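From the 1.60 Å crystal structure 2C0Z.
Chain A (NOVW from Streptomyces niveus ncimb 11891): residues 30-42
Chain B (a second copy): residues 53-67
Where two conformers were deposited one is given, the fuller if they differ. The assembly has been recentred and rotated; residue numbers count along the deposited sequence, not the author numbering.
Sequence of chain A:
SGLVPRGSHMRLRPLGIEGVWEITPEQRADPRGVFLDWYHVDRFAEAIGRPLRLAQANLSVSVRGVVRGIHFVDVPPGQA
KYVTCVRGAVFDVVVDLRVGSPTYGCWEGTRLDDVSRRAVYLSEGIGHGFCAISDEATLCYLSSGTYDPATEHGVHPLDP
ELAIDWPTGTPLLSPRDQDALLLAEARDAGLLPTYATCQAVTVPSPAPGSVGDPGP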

# COMPACT_ATOMS: atom_id res chain seq x y z
N ASP A 30 7.05 -17.98 -7.02
CA ASP A 30 7.44 -18.85 -8.16
C ASP A 30 8.65 -18.25 -8.87
O ASP A 30 9.14 -17.23 -8.45
CB ASP A 30 6.23 -19.09 -9.08
CG ASP A 30 5.77 -17.83 -9.80
OD1 ASP A 30 6.59 -16.96 -10.15
OD2 ASP A 30 4.57 -17.65 -10.08
N PRO A 31 9.23 -18.88 -9.89
CA PRO A 31 10.47 -18.32 -10.47
C PRO A 31 10.36 -16.88 -11.02
O PRO A 31 11.36 -16.16 -11.17
CB PRO A 31 10.82 -19.31 -11.58
CG PRO A 31 10.08 -20.61 -11.19
CD PRO A 31 8.82 -20.15 -10.52
N ARG A 32 9.16 -16.43 -11.35
CA ARG A 32 9.02 -15.05 -11.82
C ARG A 32 8.92 -13.99 -10.71
O ARG A 32 9.13 -12.82 -10.97
CB ARG A 32 7.83 -14.95 -12.80
CG ARG A 32 8.09 -15.68 -14.14
CD ARG A 32 6.83 -15.94 -14.98
NE ARG A 32 5.89 -16.82 -14.28
CZ ARG A 32 6.05 -18.14 -14.17
NH1 ARG A 32 7.08 -18.75 -14.72
NH2 ARG A 32 5.14 -18.86 -13.51
N GLY A 33 8.60 -14.41 -9.48
CA GLY A 33 8.40 -13.46 -8.41
C GLY A 33 7.58 -13.95 -7.22
O GLY A 33 7.49 -15.15 -6.91
N VAL A 34 7.02 -12.97 -6.53
CA VAL A 34 6.29 -13.19 -5.29
C VAL A 34 4.98 -12.44 -5.41
O VAL A 34 4.96 -11.34 -5.94
CB VAL A 34 7.10 -12.64 -4.12
CG1 VAL A 34 6.38 -12.87 -2.79
CG2 VAL A 34 8.47 -13.28 -4.06
N PHE A 35 3.90 -13.05 -4.93
CA PHE A 35 2.59 -12.43 -4.91
C PHE A 35 1.95 -12.63 -3.57
O PHE A 35 1.92 -13.73 -3.02
CB PHE A 35 1.70 -13.02 -5.99
CG PHE A 35 0.46 -12.15 -6.24
CD1 PHE A 35 0.57 -10.90 -6.82
CD2 PHE A 35 -0.78 -12.55 -5.77
CE1 PHE A 35 -0.56 -10.07 -6.98
CE2 PHE A 35 -1.92 -11.75 -5.94
CZ PHE A 35 -1.82 -10.51 -6.54
N LEU A 36 1.42 -11.55 -3.03
CA LEU A 36 0.74 -11.66 -1.76
C LEU A 36 -0.45 -10.75 -1.61
O LEU A 36 -0.52 -9.67 -2.19
CB LEU A 36 1.72 -11.42 -0.62
CG LEU A 36 2.48 -10.11 -0.59
CD1 LEU A 36 2.71 -9.69 0.85
CD2 LEU A 36 3.81 -10.22 -1.38
N ASP A 37 -1.37 -11.19 -0.77
CA ASP A 37 -2.53 -10.43 -0.28
C ASP A 37 -2.13 -9.98 1.13
O ASP A 37 -1.94 -10.83 2.01
CB ASP A 37 -3.83 -11.26 -0.13
CG ASP A 37 -4.32 -11.89 -1.42
OD1 ASP A 37 -4.00 -11.42 -2.51
OD2 ASP A 37 -5.07 -12.90 -1.42
N TRP A 38 -2.01 -8.68 1.35
CA TRP A 38 -1.67 -8.18 2.69
C TRP A 38 -2.82 -7.49 3.44
O TRP A 38 -2.65 -7.14 4.61
CB TRP A 38 -0.43 -7.28 2.69
CG TRP A 38 -0.47 -6.03 1.90
CD1 TRP A 38 -0.43 -5.90 0.55
CD2 TRP A 38 -0.50 -4.70 2.42
NE1 TRP A 38 -0.42 -4.58 0.19
CE2 TRP A 38 -0.48 -3.82 1.33
CE3 TRP A 38 -0.54 -4.16 3.70
CZ2 TRP A 38 -0.51 -2.42 1.49
CZ3 TRP A 38 -0.58 -2.79 3.85
CH2 TRP A 38 -0.55 -1.94 2.76
N TYR A 39 -3.96 -7.29 2.76
CA TYR A 39 -5.21 -6.86 3.41
C TYR A 39 -6.35 -7.52 2.67
O TYR A 39 -6.36 -7.54 1.45
CB TYR A 39 -5.41 -5.33 3.32
CG TYR A 39 -6.76 -4.90 3.89
CD1 TYR A 39 -6.93 -4.75 5.26
CD2 TYR A 39 -7.86 -4.73 3.07
CE1 TYR A 39 -8.19 -4.40 5.79
CE2 TYR A 39 -9.08 -4.41 3.58
CZ TYR A 39 -9.24 -4.25 4.95
OH TYR A 39 -10.49 -3.91 5.47
N HIS A 40 -7.29 -8.08 3.41
CA HIS A 40 -8.50 -8.66 2.82
C HIS A 40 -9.70 -8.32 3.69
O HIS A 40 -9.72 -8.64 4.87
CB HIS A 40 -8.37 -10.17 2.70
CG HIS A 40 -9.46 -10.83 1.92
ND1 HIS A 40 -10.67 -11.19 2.48
CD2 HIS A 40 -9.50 -11.21 0.63
CE1 HIS A 40 -11.40 -11.80 1.56
NE2 HIS A 40 -10.72 -11.81 0.42
N VAL A 41 -10.67 -7.62 3.11
CA VAL A 41 -11.74 -7.02 3.92
C VAL A 41 -12.55 -8.05 4.72
O VAL A 41 -12.94 -7.78 5.86
CB VAL A 41 -12.66 -6.14 3.06
CG1 VAL A 41 -13.41 -6.97 2.02
CG2 VAL A 41 -13.62 -5.32 3.98
N ASP A 42 -12.81 -9.21 4.15
CA ASP A 42 -13.64 -10.20 4.85
C ASP A 42 -12.89 -10.76 6.05
O ASP A 42 -13.45 -10.85 7.17
CB ASP A 42 -14.12 -11.30 3.92
CG ASP A 42 -14.90 -10.78 2.75
OD1 ASP A 42 -15.68 -9.81 2.90
OD2 ASP A 42 -14.81 -11.32 1.64
N ARG B 53 -13.22 2.15 -2.42
CA ARG B 53 -13.61 1.07 -1.53
C ARG B 53 -12.43 0.12 -1.41
O ARG B 53 -11.91 -0.37 -2.43
CB ARG B 53 -14.79 0.31 -2.17
N LEU B 54 -11.90 -0.03 -0.20
CA LEU B 54 -10.78 -0.93 -0.01
C LEU B 54 -11.29 -2.33 0.33
O LEU B 54 -11.71 -2.58 1.46
CB LEU B 54 -9.86 -0.46 1.12
CG LEU B 54 -8.66 -1.38 1.41
CD1 LEU B 54 -7.66 -1.40 0.28
CD2 LEU B 54 -8.04 -0.94 2.75
N ALA B 55 -11.22 -3.22 -0.63
CA ALA B 55 -11.55 -4.61 -0.42
C ALA B 55 -10.32 -5.51 -0.24
O ALA B 55 -10.35 -6.51 0.49
CB ALA B 55 -12.40 -5.09 -1.58
N GLN B 56 -9.25 -5.21 -0.96
CA GLN B 56 -8.05 -6.04 -0.88
C GLN B 56 -6.83 -5.18 -1.16
O GLN B 56 -6.91 -4.22 -1.90
CB GLN B 56 -8.15 -7.21 -1.86
CG GLN B 56 -7.23 -8.37 -1.62
CD GLN B 56 -7.59 -9.59 -2.49
OE1 GLN B 56 -8.73 -10.10 -2.47
NE2 GLN B 56 -6.63 -10.06 -3.22
N ALA B 57 -5.70 -5.51 -0.54
CA ALA B 57 -4.43 -4.86 -0.85
C ALA B 57 -3.47 -5.99 -1.18
O ALA B 57 -3.43 -7.00 -0.48
CB ALA B 57 -3.91 -4.02 0.30
N ASN B 58 -2.72 -5.82 -2.27
CA ASN B 58 -1.78 -6.83 -2.76
C ASN B 58 -0.42 -6.22 -3.02
O ASN B 58 -0.29 -5.00 -3.19
CB ASN B 58 -2.28 -7.45 -4.07
CG ASN B 58 -3.53 -8.30 -3.88
OD1 ASN B 58 -4.61 -7.84 -4.10
ND2 ASN B 58 -3.35 -9.55 -3.57
N LEU B 59 0.58 -7.09 -3.03
CA LEU B 59 1.94 -6.76 -3.46
C LEU B 59 2.39 -7.80 -4.46
O LEU B 59 2.05 -8.97 -4.35
CB LEU B 59 2.91 -6.67 -2.29
CG LEU B 59 2.71 -5.46 -1.38
CD1 LEU B 59 3.13 -5.75 0.02
CD2 LEU B 59 3.47 -4.28 -1.89
N SER B 60 3.12 -7.37 -5.47
CA SER B 60 3.78 -8.32 -6.37
C SER B 60 5.23 -7.91 -6.52
O SER B 60 5.53 -6.73 -6.56
CB SER B 60 3.07 -8.39 -7.70
OG SER B 60 3.18 -7.22 -8.42
N VAL B 61 6.11 -8.89 -6.59
CA VAL B 61 7.53 -8.67 -6.84
C VAL B 61 7.85 -9.45 -8.10
O VAL B 61 7.50 -10.60 -8.20
CB VAL B 61 8.41 -9.19 -5.68
CG1 VAL B 61 9.87 -8.92 -5.99
CG2 VAL B 61 7.99 -8.57 -4.37
N SER B 62 8.43 -8.79 -9.09
CA SER B 62 8.69 -9.42 -10.38
C SER B 62 10.10 -9.13 -10.81
O SER B 62 10.61 -8.06 -10.58
CB SER B 62 7.77 -8.84 -11.44
OG SER B 62 6.46 -8.99 -11.04
N VAL B 63 10.71 -10.11 -11.47
CA VAL B 63 12.02 -9.90 -12.07
C VAL B 63 11.96 -9.15 -13.41
O VAL B 63 10.96 -9.18 -14.13
CB VAL B 63 12.79 -11.24 -12.17
CG1 VAL B 63 12.81 -11.96 -10.84
CG2 VAL B 63 12.19 -12.13 -13.19
N ARG B 64 13.08 -8.53 -13.79
CA ARG B 64 13.20 -7.76 -15.01
C ARG B 64 12.78 -8.61 -16.19
O ARG B 64 13.16 -9.78 -16.31
CB ARG B 64 14.67 -7.32 -15.24
CG ARG B 64 14.89 -6.38 -16.40
CD ARG B 64 16.33 -5.87 -16.57
N GLY B 65 11.95 -8.01 -17.03
CA GLY B 65 11.54 -8.63 -18.26
C GLY B 65 10.25 -9.39 -18.14
O GLY B 65 9.68 -9.75 -19.16
N VAL B 66 9.82 -9.67 -16.92
CA VAL B 66 8.52 -10.33 -16.70
C VAL B 66 7.44 -9.40 -17.27
O VAL B 66 7.46 -8.23 -16.96
CB VAL B 66 8.25 -10.50 -15.18
CG1 VAL B 66 6.71 -10.54 -14.88
CG2 VAL B 66 9.00 -11.72 -14.62
N VAL B 67 6.58 -9.90 -18.17
CA VAL B 67 5.40 -9.15 -18.62
C VAL B 67 4.22 -9.92 -18.04
O VAL B 67 4.08 -11.12 -18.29
CB VAL B 67 5.32 -9.06 -20.17
CG1 VAL B 67 3.94 -8.57 -20.64
CG2 VAL B 67 6.36 -8.13 -20.73
O HOH W 1 6.23 -11.63 -11.24
O HOH W 2 -11.89 -2.23 4.02

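Two copies of NovW meet here by pairing strands edge to edge, so that residues 33-40 of chain A and 56-63 of chain B form an antiparallel β-ladder across the subunit boundary, interrupted by one β-bulge. The principle is that a strand edge offers unsatisfied N-H and C=O groups, and a second copy can satisfy them. The strand axes approach to 4.6 Å and run at 170°, which brings the backbones into reciprocal hydrogen bonding: Val A34 N donates to Val B61 O (2.9 Å) and Val B61 N to Val A34 O (2.8 Å), and the exchange recurs between Leu A36 and Leu B59. Gly A33 CA lies 3.0 Å from Val B61 O; a CB there would collide with that oxygen, and the backbone angles by themselves call for glycine.

The bulge falls at Trp A38, where the register shifts by one. Ala B57 O accepts from two consecutive amides, Trp A38 N at 2.9 Å and Tyr A39 N at 3.3 Å, while Ala B57 N returns a bond to Tyr A39 O (2.9 Å). Beyond the strand, Val A41 N still donates to Ala B55 O (2.9 Å).

Apart from Trp A38 at the bulge, side chains of the paired residues alternate between the two faces. Val A34, Leu A36 and Tyr A39 share one with Val B61, Leu B59 and Ala B57, giving apolar contacts such as Leu A36 CD2 to Leu B59 CB at 3.8 Å. The Trp A38 indole lies between Leu B59 CD1 and Ala B57 CB on opposite faces, both CH-π contacts, while Leu B54 CD2 lies over the Tyr A39 ring. The sheet face carrying Phe A35, Asp A37 and His A40 with Ser B60, Asn B58 and Gln B56 is more polar: Asn B58 ND2 donates to Leu A36 O (3.2 Å), and Gln B56 NE2 to Asn B58 OD1 (3.1 Å).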